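Long-range contacts in Cas13d (PDB 6IV9), which binds a CRISPR RNA and, through its two HEPN domains, probably processes that RNA and cleaves target RNA: residues A[276-281]-A[312-317]; A[320-325]-A[498-503]; A[324-329]-A[567-572]. The protein carries 2 engineered substitutions. One frame throughout, in Å; residues are numbered along the deposited sequence.

Contact 1. Residues A[276-281]-A[312-317]; sequences RVYHML and PEYRDT
H279 and Y314 meet through their rings. CA of Y314 lies over one face of the imidazole, 4.0 Å from its centroid, as a CH-pi contact. H279 CD2 in turn stands 3.5 Å above the plane of the Y314 ring, over its centre; the two planes are inclined by 34°. The imidazole edge is polar at both nitrogens. NE2 donates to E313 OE2 at 2.7 Å, in the ring plane but from above the carboxylate plane. ND1 and T317 OG1 share an almost straight bond of 2.7 Å. A chi1 of -73° sets CG of H279 beside the backbone N, and the ring then lies among E313, Y314 and T317; segments 276-281 and 312-317 run at 103° to each other. An alanine here would probably leave T317 OG1 without its mate, take one bond from E313 OE2 and open a gap over the Y314 ring. CE2 of Y278 packs obliquely against Y314 OH at 3.5 Å, and both tyrosine hydroxyls bond to the carbonyl O of N217. E313 OE2 also accepts from Y219 N. The chemistry thus pins the imidazole's rotation at both nitrogens in a buried interface and ties the two helices to the chain around N217.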
loop_
_atom_site.group_PDB
_atom_site.type_symbol
_atom_site.label_atom_id
_atom_site.label_comp_id
_atom_site.label_asym_id
_atom_site.label_seq_id
_atom_site.Cartn_x
_atom_site.Cartn_y
_atom_site.Cartn_z
ATOM N N ARG A 276 2.939 14.322 21.253
ATOM C CA ARG A 276 2.425 14.021 19.893
ATOM C C ARG A 276 2.979 12.675 19.419
ATOM O O ARG A 276 2.226 11.905 18.907
ATOM C CB ARG A 276 2.815 15.135 18.921
ATOM C CG ARG A 276 2.073 16.439 19.150
ATOM C CD ARG A 276 2.184 17.371 17.980
ATOM N NE ARG A 276 3.547 17.777 17.754
ATOM C CZ ARG A 276 4.099 18.876 18.244
ATOM N NH1 ARG A 276 3.432 19.636 19.086
ATOM N NH2 ARG A 276 5.315 19.213 17.873
ATOM N N VAL A 277 4.267 12.431 19.621
ATOM C CA VAL A 277 4.889 11.143 19.206
ATOM C C VAL A 277 4.249 10.000 19.991
ATOM O O VAL A 277 3.916 8.999 19.397
ATOM C CB VAL A 277 6.417 11.166 19.369
ATOM C CG1 VAL A 277 7.022 9.818 19.068
ATOM C CG2 VAL A 277 7.042 12.226 18.505
ATOM N N TYR A 278 4.040 10.203 21.284
ATOM C CA TYR A 278 3.419 9.153 22.115
ATOM C C TYR A 278 2.022 8.830 21.571
ATOM O O TYR A 278 1.702 7.674 21.439
ATOM C CB TYR A 278 3.260 9.650 23.551
ATOM C CG TYR A 278 2.355 8.778 24.375
ATOM C CD1 TYR A 278 2.700 7.474 24.649
ATOM C CD2 TYR A 278 1.145 9.236 24.850
ATOM C CE1 TYR A 278 1.875 6.650 25.384
ATOM C CE2 TYR A 278 0.309 8.424 25.591
ATOM C CZ TYR A 278 0.675 7.126 25.859
ATOM O OH TYR A 278 -0.120 6.308 26.581
ATOM N N HIS A 279 1.242 9.848 21.245
ATOM C CA HIS A 279 -0.130 9.618 20.739
ATOM C C HIS A 279 -0.080 8.809 19.441
ATOM O O HIS A 279 -0.928 7.960 19.253
ATOM C CB HIS A 279 -0.826 10.959 20.536
ATOM C CG HIS A 279 -1.218 11.618 21.813
ATOM N ND1 HIS A 279 -1.512 12.937 21.899
ATOM C CD2 HIS A 279 -1.357 11.129 23.053
ATOM C CE1 HIS A 279 -1.820 13.230 23.128
ATOM N NE2 HIS A 279 -1.735 12.153 23.843
ATOM N N MET A 280 0.863 9.126 18.568
ATOM C CA MET A 280 0.975 8.398 17.286
ATOM C C MET A 280 1.301 6.928 17.557
ATOM O O MET A 280 0.622 6.085 17.026
ATOM C CB MET A 280 2.058 9.039 16.413
ATOM C CG MET A 280 1.708 10.436 15.962
ATOM S SD MET A 280 3.001 11.361 15.118
ATOM C CE MET A 280 3.018 10.560 13.521
ATOM N N LEU A 281 2.279 6.657 18.412
ATOM C CA LEU A 281 2.690 5.268 18.716
ATOM C C LEU A 281 1.562 4.513 19.413
ATOM O O LEU A 281 1.302 3.412 19.057
ATOM C CB LEU A 281 3.923 5.311 19.614
ATOM C CG LEU A 281 5.132 6.020 19.031
ATOM C CD1 LEU A 281 6.299 5.940 19.984
ATOM C CD2 LEU A 281 5.503 5.446 17.693
ATOM N N PRO A 312 -9.513 13.360 24.650
ATOM C CA PRO A 312 -9.491 14.354 23.588
ATOM C C PRO A 312 -8.078 14.810 23.200
ATOM O O PRO A 312 -7.909 15.335 22.153
ATOM C CB PRO A 312 -10.241 15.556 24.167
ATOM C CG PRO A 312 -11.024 15.003 25.319
ATOM C CD PRO A 312 -10.227 13.829 25.821
ATOM N N GLU A 313 -7.097 14.578 24.063
ATOM C CA GLU A 313 -5.705 14.993 23.765
ATOM C C GLU A 313 -5.213 14.261 22.503
ATOM O O GLU A 313 -4.464 14.823 21.760
ATOM C CB GLU A 313 -4.803 14.840 24.987
ATOM C CG GLU A 313 -4.540 13.413 25.416
ATOM C CD GLU A 313 -3.496 13.293 26.510
ATOM O OE1 GLU A 313 -3.556 14.079 27.434
ATOM O OE2 GLU A 313 -2.649 12.437 26.421
ATOM N N TYR A 314 -5.634 13.022 22.312
ATOM C CA TYR A 314 -5.219 12.260 21.110
ATOM C C TYR A 314 -5.760 12.940 19.860
ATOM O O TYR A 314 -5.061 13.058 18.901
ATOM C CB TYR A 314 -5.749 10.835 21.181
ATOM C CG TYR A 314 -4.970 9.919 22.074
ATOM C CD1 TYR A 314 -5.197 9.879 23.433
ATOM C CD2 TYR A 314 -4.001 9.091 21.559
ATOM C CE1 TYR A 314 -4.484 9.028 24.255
ATOM C CE2 TYR A 314 -3.284 8.232 22.363
ATOM C CZ TYR A 314 -3.521 8.202 23.719
ATOM O OH TYR A 314 -2.810 7.343 24.482
ATOM N N ARG A 315 -7.007 13.383 19.923
ATOM C CA ARG A 315 -7.664 14.077 18.791
ATOM C C ARG A 315 -6.950 15.394 18.506
ATOM O O ARG A 315 -6.917 15.791 17.375
ATOM C CB ARG A 315 -9.180 14.127 18.969
ATOM C CG ARG A 315 -9.821 12.754 18.879
ATOM C CD ARG A 315 -11.326 12.775 18.833
ATOM N NE ARG A 315 -11.900 13.246 20.072
ATOM C CZ ARG A 315 -11.945 12.555 21.184
ATOM N NH1 ARG A 315 -11.515 11.314 21.209
ATOM N NH2 ARG A 315 -12.409 13.107 22.279
ATOM N N ASP A 316 -6.434 16.042 19.541
ATOM C CA ASP A 316 -5.681 17.304 19.352
ATOM C C ASP A 316 -4.425 17.016 18.526
ATOM O O ASP A 316 -4.068 17.820 17.711
ATOM C CB ASP A 316 -5.366 17.946 20.695
ATOM C CG ASP A 316 -6.584 18.582 21.330
ATOM O OD1 ASP A 316 -7.541 18.831 20.624
ATOM O OD2 ASP A 316 -6.545 18.801 22.512
ATOM N N THR A 317 -3.764 15.901 18.799
ATOM C CA THR A 317 -2.558 15.552 18.020
ATOM C C THR A 317 -2.944 15.311 16.558
ATOM O O THR A 317 -2.274 15.827 15.699
ATOM C CB THR A 317 -1.837 14.339 18.609
ATOM O OG1 THR A 317 -1.254 14.705 19.855
ATOM C CG2 THR A 317 -0.793 13.782 17.672
#

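Contact 2. Residues A[320-325]-A[498-503]; sequences YLVEER and FSKMIY. With nucleotides of chain B.
Y503 and R325 both carry CG anti to the backbone N (chi1 172° and 170°), and the phenol of one ends against the aliphatic start of the other. Y503 OH comes within 3.2 Å of R325 CB, with CG and CD of the arginine close behind. The two side chains cross at about a right angle, guanidinium and ring planes 67° apart. Beyond CG the arginine bends at chi2 and chi3, and its end leads away from helix 497-505 to the RNA, where NH2 donates to O4 of U43 of chain B at 3.0 Å, in the guanidinium plane. About one turn earlier on helix 312-330, CG2 of V322 lies against two residues: K500 CG is 3.7 Å from V322 CG2, and Y503 CD2 is 3.8 Å from it. K500 carries its charge past this apolar patch to a salt bridge with D319. A water in the plane of the phenol bridges the two segments, donating to L321 O at 2.8 Å and bonding to Y503 OH at 2.7 Å. Direct contact is thus van der Waals packing, largely of carbon; the polar link runs through a water, and the arginine, its methylenes against the phenol oxygen, turns its charged end to a base.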
loop_
_atom_site.group_PDB
_atom_site.type_symbol
_atom_site.label_atom_id
_atom_site.label_comp_id
_atom_site.label_asym_id
_atom_site.label_seq_id
_atom_site.Cartn_x
_atom_site.Cartn_y
_atom_site.Cartn_z
ATOM N N TYR A 320 -3.503 18.553 14.927
ATOM C CA TYR A 320 -2.252 19.315 14.770
ATOM C C TYR A 320 -1.502 18.856 13.517
ATOM O O TYR A 320 -1.025 19.680 12.774
ATOM C CB TYR A 320 -1.388 19.088 16.006
ATOM C CG TYR A 320 -0.074 19.806 15.978
ATOM C CD1 TYR A 320 1.012 19.280 15.319
ATOM C CD2 TYR A 320 0.076 21.027 16.593
ATOM C CE1 TYR A 320 2.222 19.939 15.283
ATOM C CE2 TYR A 320 1.276 21.703 16.566
ATOM C CZ TYR A 320 2.355 21.155 15.912
ATOM O OH TYR A 320 3.533 21.826 15.882
ATOM N N LEU A 321 -1.394 17.547 13.320
ATOM C CA LEU A 321 -0.644 17.045 12.149
ATOM C C LEU A 321 -1.339 17.449 10.853
ATOM O O LEU A 321 -0.674 17.938 9.983
ATOM C CB LEU A 321 -0.535 15.523 12.254
ATOM C CG LEU A 321 0.140 14.980 13.509
ATOM C CD1 LEU A 321 -0.051 13.481 13.614
ATOM C CD2 LEU A 321 1.612 15.347 13.539
ATOM N N VAL A 322 -2.640 17.214 10.738
ATOM C CA VAL A 322 -3.367 17.549 9.478
ATOM C C VAL A 322 -3.405 19.055 9.237
ATOM O O VAL A 322 -3.264 19.446 8.121
ATOM C CB VAL A 322 -4.763 16.924 9.377
ATOM C CG1 VAL A 322 -5.132 16.748 7.929
ATOM C CG2 VAL A 322 -4.791 15.580 10.054
ATOM N N GLU A 323 -3.593 19.838 10.291
ATOM C CA GLU A 323 -3.649 21.312 10.173
ATOM C C GLU A 323 -2.307 21.802 9.642
ATOM O O GLU A 323 -2.290 22.665 8.805
ATOM C CB GLU A 323 -3.843 21.921 11.552
ATOM C CG GLU A 323 -5.278 22.174 11.924
ATOM C CD GLU A 323 -5.469 22.455 13.406
ATOM O OE1 GLU A 323 -4.505 22.886 14.043
ATOM O OE2 GLU A 323 -6.575 22.220 13.920
ATOM N N GLU A 324 -1.224 21.227 10.122
ATOM C CA GLU A 324 0.109 21.664 9.670
ATOM C C GLU A 324 0.260 21.415 8.166
ATOM O O GLU A 324 0.786 22.260 7.492
ATOM C CB GLU A 324 1.153 20.880 10.449
ATOM C CG GLU A 324 2.556 21.358 10.223
ATOM C CD GLU A 324 3.558 20.600 11.067
ATOM O OE1 GLU A 324 3.802 21.011 12.200
ATOM O OE2 GLU A 324 4.079 19.603 10.577
ATOM N N ARG A 325 -0.144 20.247 7.689
ATOM C CA ARG A 325 -0.042 19.948 6.246
ATOM C C ARG A 325 -0.992 20.834 5.434
ATOM O O ARG A 325 -0.576 21.368 4.446
ATOM C CB ARG A 325 -0.376 18.473 6.029
ATOM C CG ARG A 325 -0.554 18.087 4.577
ATOM C CD ARG A 325 0.782 17.918 3.909
ATOM N NE ARG A 325 1.337 19.196 3.539
ATOM C CZ ARG A 325 2.486 19.360 2.912
ATOM N NH1 ARG A 325 3.190 18.313 2.538
ATOM N NH2 ARG A 325 2.923 20.570 2.647
ATOM N N PHE A 498 -11.465 9.491 11.959
ATOM C CA PHE A 498 -10.959 8.238 11.356
ATOM C C PHE A 498 -10.045 8.583 10.175
ATOM O O PHE A 498 -8.997 7.997 10.077
ATOM C CB PHE A 498 -12.103 7.310 10.956
ATOM C CG PHE A 498 -11.610 6.007 10.390
ATOM C CD1 PHE A 498 -11.332 4.937 11.215
ATOM C CD2 PHE A 498 -11.363 5.875 9.040
ATOM C CE1 PHE A 498 -10.847 3.754 10.693
ATOM C CE2 PHE A 498 -10.888 4.687 8.520
ATOM C CZ PHE A 498 -10.623 3.633 9.351
ATOM N N SER A 499 -10.455 9.538 9.343
ATOM C CA SER A 499 -9.672 9.988 8.166
ATOM C C SER A 499 -8.353 10.602 8.635
ATOM O O SER A 499 -7.346 10.312 8.065
ATOM C CB SER A 499 -10.452 10.983 7.365
ATOM O OG SER A 499 -11.703 10.465 7.009
ATOM N N LYS A 500 -8.413 11.424 9.669
ATOM C CA LYS A 500 -7.209 12.079 10.231
ATOM C C LYS A 500 -6.270 11.012 10.808
ATOM O O LYS A 500 -5.086 11.195 10.762
ATOM C CB LYS A 500 -7.620 13.213 11.174
ATOM C CG LYS A 500 -8.307 14.370 10.474
ATOM C CD LYS A 500 -8.640 15.540 11.372
ATOM C CE LYS A 500 -10.013 15.477 11.988
ATOM N NZ LYS A 500 -10.508 16.816 12.365
ATOM N N MET A 501 -6.835 9.956 11.378
ATOM C CA MET A 501 -6.016 8.866 11.945
ATOM C C MET A 501 -5.252 8.192 10.808
ATOM O O MET A 501 -4.103 7.903 10.984
ATOM C CB MET A 501 -6.888 7.833 12.642
ATOM C CG MET A 501 -6.111 6.708 13.211
ATOM S SD MET A 501 -7.134 5.657 14.228
ATOM C CE MET A 501 -8.179 4.886 13.009
ATOM N N ILE A 502 -5.917 7.962 9.683
ATOM C CA ILE A 502 -5.239 7.361 8.501
ATOM C C ILE A 502 -4.146 8.313 8.011
ATOM O O ILE A 502 -3.068 7.858 7.729
ATOM C CB ILE A 502 -6.240 6.988 7.398
ATOM C CG1 ILE A 502 -7.268 5.981 7.913
ATOM C CG2 ILE A 502 -5.506 6.491 6.173
ATOM C CD1 ILE A 502 -6.688 4.719 8.460
ATOM N N TYR A 503 -4.407 9.611 8.010
ATOM C CA TYR A 503 -3.368 10.567 7.572
ATOM C C TYR A 503 -2.153 10.452 8.496
ATOM O O TYR A 503 -1.057 10.487 8.036
ATOM C CB TYR A 503 -3.852 12.016 7.570
ATOM C CG TYR A 503 -2.722 12.967 7.300
ATOM C CD1 TYR A 503 -2.242 13.144 6.022
ATOM C CD2 TYR A 503 -2.067 13.620 8.321
ATOM C CE1 TYR A 503 -1.173 13.969 5.752
ATOM C CE2 TYR A 503 -0.993 14.453 8.073
ATOM C CZ TYR A 503 -0.538 14.623 6.784
ATOM O OH TYR A 503 0.523 15.414 6.508
ATOM P P U B 43 1.783 17.216 -6.075
ATOM O OP1 U B 43 0.576 16.383 -5.719
ATOM O OP2 U B 43 2.175 17.343 -7.477
ATOM O "O5'" U B 43 1.444 18.636 -5.452
ATOM C "C5'" U B 43 2.408 19.698 -5.458
ATOM C "C4'" U B 43 1.714 21.019 -5.213
ATOM O "O4'" U B 43 1.242 20.971 -3.853
ATOM C "C3'" U B 43 2.619 22.263 -5.260
ATOM O "O3'" U B 43 2.612 22.702 -6.609
ATOM C "C2'" U B 43 1.908 23.210 -4.282
ATOM O "O2'" U B 43 0.753 23.664 -4.952
ATOM C "C1'" U B 43 1.432 22.229 -3.201
ATOM N N1 U B 43 2.384 22.053 -2.095
ATOM C C2 U B 43 2.576 23.105 -1.233
ATOM O O2 U B 43 1.963 24.149 -1.317
ATOM N N3 U B 43 3.510 22.889 -0.259
ATOM C C4 U B 43 4.254 21.757 -0.057
ATOM O O4 U B 43 5.050 21.721 0.880
ATOM C C5 U B 43 4.001 20.708 -0.985
ATOM C C6 U B 43 3.100 20.885 -1.951
HETATM O O HOH W 1 1.526 16.884 8.552
#

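Contact 3. Residues A[324-329]-A[567-572]. With nucleotides of chain B.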
loop_
_atom_site.group_PDB
_atom_site.type_symbol
_atom_site.label_atom_id
_atom_site.label_comp_id
_atom_site.label_asym_id
_atom_site.label_seq_id
_atom_site.Cartn_x
_atom_site.Cartn_y
_atom_site.Cartn_z
ATOM N N GLU A 324 -1.224 21.227 10.122
ATOM C CA GLU A 324 0.109 21.664 9.670
ATOM C C GLU A 324 0.260 21.415 8.166
ATOM O O GLU A 324 0.786 22.260 7.492
ATOM C CB GLU A 324 1.153 20.880 10.449
ATOM C CG GLU A 324 2.556 21.358 10.223
ATOM C CD GLU A 324 3.558 20.600 11.067
ATOM O OE1 GLU A 324 3.802 21.011 12.200
ATOM O OE2 GLU A 324 4.079 19.603 10.577
ATOM N N ARG A 325 -0.144 20.247 7.689
ATOM C CA ARG A 325 -0.042 19.948 6.246
ATOM C C ARG A 325 -0.992 20.834 5.434
ATOM O O ARG A 325 -0.576 21.368 4.446
ATOM C CB ARG A 325 -0.376 18.473 6.029
ATOM C CG ARG A 325 -0.554 18.087 4.577
ATOM C CD ARG A 325 0.782 17.918 3.909
ATOM N NE ARG A 325 1.337 19.196 3.539
ATOM C CZ ARG A 325 2.486 19.360 2.912
ATOM N NH1 ARG A 325 3.190 18.313 2.538
ATOM N NH2 ARG A 325 2.923 20.570 2.647
ATOM N N LEU A 326 -2.243 20.941 5.856
ATOM C CA LEU A 326 -3.267 21.725 5.127
ATOM C C LEU A 326 -2.916 23.217 5.132
ATOM O O LEU A 326 -3.092 23.859 4.126
ATOM C CB LEU A 326 -4.619 21.465 5.790
ATOM C CG LEU A 326 -5.618 20.608 5.019
ATOM C CD1 LEU A 326 -5.021 19.901 3.831
ATOM C CD2 LEU A 326 -6.395 19.674 5.911
ATOM N N LYS A 327 -2.466 23.726 6.268
ATOM C CA LYS A 327 -2.118 25.161 6.353
ATOM C C LYS A 327 -0.947 25.473 5.415
ATOM O O LYS A 327 -0.973 26.507 4.810
ATOM C CB LYS A 327 -2.029 25.615 7.812
ATOM C CG LYS A 327 -3.320 25.369 8.578
ATOM C CD LYS A 327 -3.631 26.310 9.710
ATOM C CE LYS A 327 -2.699 26.117 10.880
ATOM N NZ LYS A 327 -3.378 26.342 12.172
ATOM N N SER A 328 0.039 24.596 5.305
ATOM C CA SER A 328 1.153 24.890 4.368
ATOM C C SER A 328 0.662 24.938 2.915
ATOM O O SER A 328 1.162 25.734 2.177
ATOM C CB SER A 328 2.302 23.958 4.550
ATOM O OG SER A 328 1.904 22.619 4.369
ATOM N N ILE A 329 -0.201 24.021 2.503
ATOM C CA ILE A 329 -0.749 24.068 1.121
ATOM C C ILE A 329 -1.680 25.275 0.924
ATOM O O ILE A 329 -1.600 25.926 -0.089
ATOM C CB ILE A 329 -1.535 22.776 0.860
ATOM C CG1 ILE A 329 -0.659 21.534 0.965
ATOM C CG2 ILE A 329 -2.258 22.841 -0.460
ATOM C CD1 ILE A 329 -1.431 20.278 1.225
ATOM N N LYS A 567 -4.915 10.789 0.588
ATOM C CA LYS A 567 -3.902 10.223 -0.326
ATOM C C LYS A 567 -3.191 11.370 -1.049
ATOM O O LYS A 567 -1.992 11.330 -1.156
ATOM C CB LYS A 567 -4.598 9.305 -1.328
ATOM C CG LYS A 567 -3.771 8.828 -2.505
ATOM C CD LYS A 567 -4.497 7.851 -3.392
ATOM C CE LYS A 567 -3.692 7.436 -4.599
ATOM N NZ LYS A 567 -3.459 8.557 -5.529
ATOM N N ASN A 568 -3.937 12.370 -1.504
ATOM C CA ASN A 568 -3.317 13.495 -2.242
ATOM C C ASN A 568 -2.339 14.272 -1.348
ATOM O O ASN A 568 -1.238 14.504 -1.757
ATOM C CB ASN A 568 -4.385 14.444 -2.795
ATOM C CG ASN A 568 -5.360 13.785 -3.749
ATOM O OD1 ASN A 568 -5.030 12.837 -4.423
ATOM N ND2 ASN A 568 -6.571 14.292 -3.813
ATOM N N ILE A 569 -2.772 14.689 -0.172
ATOM C CA ILE A 569 -1.903 15.491 0.734
ATOM C C ILE A 569 -0.777 14.661 1.355
ATOM O O ILE A 569 0.266 15.201 1.564
ATOM C CB ILE A 569 -2.716 16.306 1.747
ATOM C CG1 ILE A 569 -3.364 15.420 2.804
ATOM C CG2 ILE A 569 -3.727 17.165 1.016
ATOM C CD1 ILE A 569 -4.109 16.171 3.845
ATOM N N ALA A 570 -1.037 13.401 1.681
ATOM C CA ALA A 570 0.012 12.529 2.254
ATOM C C ALA A 570 1.130 12.274 1.235
ATOM O O ALA A 570 2.228 12.011 1.645
ATOM C CB ALA A 570 -0.569 11.249 2.776
ATOM N N SER A 571 0.792 12.278 -0.046
ATOM C CA SER A 571 1.730 11.993 -1.157
ATOM C C SER A 571 2.655 13.179 -1.426
ATOM O O SER A 571 3.599 13.021 -2.151
ATOM C CB SER A 571 0.985 11.569 -2.388
ATOM O OG SER A 571 0.310 10.353 -2.168
ATOM N N MET A 572 2.322 14.341 -0.893
ATOM C CA MET A 572 3.141 15.550 -1.120
ATOM C C MET A 572 4.426 15.495 -0.308
ATOM O O MET A 572 4.426 14.958 0.766
ATOM C CB MET A 572 2.356 16.812 -0.772
ATOM C CG MET A 572 1.240 17.067 -1.734
ATOM S SD MET A 572 0.203 18.433 -1.268
ATOM C CE MET A 572 -1.007 18.406 -2.579
ATOM P P U B 43 1.783 17.216 -6.075
ATOM O OP1 U B 43 0.576 16.383 -5.719
ATOM O OP2 U B 43 2.175 17.343 -7.477
ATOM O "O5'" U B 43 1.444 18.636 -5.452
ATOM C "C5'" U B 43 2.408 19.698 -5.458
ATOM C "C4'" U B 43 1.714 21.019 -5.213
ATOM O "O4'" U B 43 1.242 20.971 -3.853
ATOM C "C3'" U B 43 2.619 22.263 -5.260
ATOM O "O3'" U B 43 2.612 22.702 -6.609
ATOM C "C2'" U B 43 1.908 23.210 -4.282
ATOM O "O2'" U B 43 0.753 23.664 -4.952
ATOM C "C1'" U B 43 1.432 22.229 -3.201
ATOM N N1 U B 43 2.384 22.053 -2.095
ATOM C C2 U B 43 2.576 23.105 -1.233
ATOM O O2 U B 43 1.963 24.149 -1.317
ATOM N N3 U B 43 3.510 22.889 -0.259
ATOM C C4 U B 43 4.254 21.757 -0.057
ATOM O O4 U B 43 5.050 21.721 0.880
ATOM C C5 U B 43 4.001 20.708 -0.985
ATOM C C6 U B 43 3.100 20.885 -1.951
ATOM P P U B 34 -3.222 7.137 -8.779
ATOM O OP1 U B 34 -2.505 8.265 -8.126
ATOM O OP2 U B 34 -2.983 6.795 -10.165
ATOM O "O5'" U B 34 -2.973 5.851 -7.915
ATOM C "C5'" U B 34 -1.905 4.939 -8.210
ATOM C "C4'" U B 34 -2.043 3.726 -7.335
ATOM O "O4'" U B 34 -3.240 2.974 -7.624
ATOM C "C3'" U B 34 -0.925 2.702 -7.462
ATOM O "O3'" U B 34 0.172 3.196 -6.679
ATOM C "C2'" U B 34 -1.592 1.475 -6.861
ATOM O "O2'" U B 34 -1.578 1.560 -5.443
ATOM C "C1'" U B 34 -2.997 1.599 -7.451
ATOM N N1 U B 34 -3.138 0.952 -8.769
ATOM C C2 U B 34 -3.158 -0.423 -8.746
ATOM O O2 U B 34 -3.045 -1.063 -7.718
ATOM N N3 U B 34 -3.285 -1.015 -9.963
ATOM C C4 U B 34 -3.395 -0.394 -11.182
ATOM O O4 U B 34 -3.574 -1.076 -12.174
ATOM C C5 U B 34 -3.398 1.035 -11.131
ATOM C C6 U B 34 -3.243 1.645 -9.948
ATOM P P A B 42 3.576 13.194 -8.929
ATOM O OP1 A B 42 2.114 13.202 -9.128
ATOM O OP2 A B 42 4.533 13.820 -9.883
ATOM O "O5'" A B 42 3.928 13.993 -7.606
ATOM C "C5'" A B 42 3.286 13.636 -6.398
ATOM C "C4'" A B 42 3.879 14.495 -5.340
ATOM O "O4'" A B 42 5.201 13.968 -5.087
ATOM C "C3'" A B 42 4.074 15.959 -5.727
ATOM O "O3'" A B 42 2.985 16.742 -5.201
ATOM C "C2'" A B 42 5.344 16.347 -4.972
ATOM O "O2'" A B 42 5.280 16.838 -3.657
ATOM C "C1'" A B 42 6.066 15.010 -4.788
ATOM N N9 A B 42 7.198 14.955 -5.697
ATOM C C8 A B 42 7.249 15.151 -7.056
ATOM N N7 A B 42 8.462 15.111 -7.547
ATOM C C5 A B 42 9.263 14.894 -6.434
ATOM C C6 A B 42 10.647 14.730 -6.286
ATOM N N6 A B 42 11.507 14.785 -7.306
ATOM N N1 A B 42 11.125 14.495 -5.039
ATOM C C2 A B 42 10.259 14.438 -4.017
ATOM N N3 A B 42 8.932 14.567 -4.034
ATOM C C4 A B 42 8.497 14.809 -5.286
HETATM O O HOH W 2 2.714 15.408 2.903
#
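Here segment 567-572, from the last part of helix 556-570 onward, packs on helix 312-330 to form part of the RNA-binding surface. I329 and M572 meet tip to tip, CD1 of I329 lying 3.5 Å from SD of M572. I569 sits beside them: its CD1 is 3.8 Å from L326 CD1, its CG2 touches I329 CD1 with the two side chains crossing at about a right angle, and its side chain runs antiparallel alongside that of R325. M572 has CG anti to the carbonyl carbon (chi1 -69°) and is extended beyond it, which carries CE to within 3.6 Å of O4' of U43 of chain B. Next to this apolar patch the R325 guanidinium is held at both of its terminal nitrogens. NH2, besides its base contact, donates to S328 OG at 2.9 Å. S328 OG in turn donates to R325 O at 2.8 Å, from above the carbonyl plane. NH1 donates to R573 O and, at 3.0 Å, to an in-plane water that itself donates to I569 O and M572 O, so these two carbonyls are linked to the arginine through solvent. These bonds probably restrict the rotation of the guanidinium that donates to U43 O4. Farther along, K567 NZ bonds to OP1 of U34 of chain B at 2.8 Å, and S571 OG and N grip K567 O from opposite faces of its plane. Helix 497-505 lays Y503 against I569 and A570, helix 511-535 flanks K567 and S571, and helix 353-366 packs V365 on I329 and I364 on M572.

How the contacts relate
All three contacts use helix 312-330, taken in order along the chain, each time against a different helix. Contacts 1 and 2 have centres 11 Å apart and touch directly: R276 CD meets Y320 CD1 at 3.5 Å, and M280 also packs on L321. Contacts 2 and 3 are closer, with centres 9 Å apart; they share E324 and R325, of which R325 makes contact in both, and Y503 CE1 lies 3.9 Å from I569 CG1. Contacts 1 and 3, with centres 19 Å apart, do not touch. Along the helix the contacts approach the RNA: the nearest atom of contact 1 is about 17 Å from it, whereas R325 brings contacts 2 and 3 onto the same base.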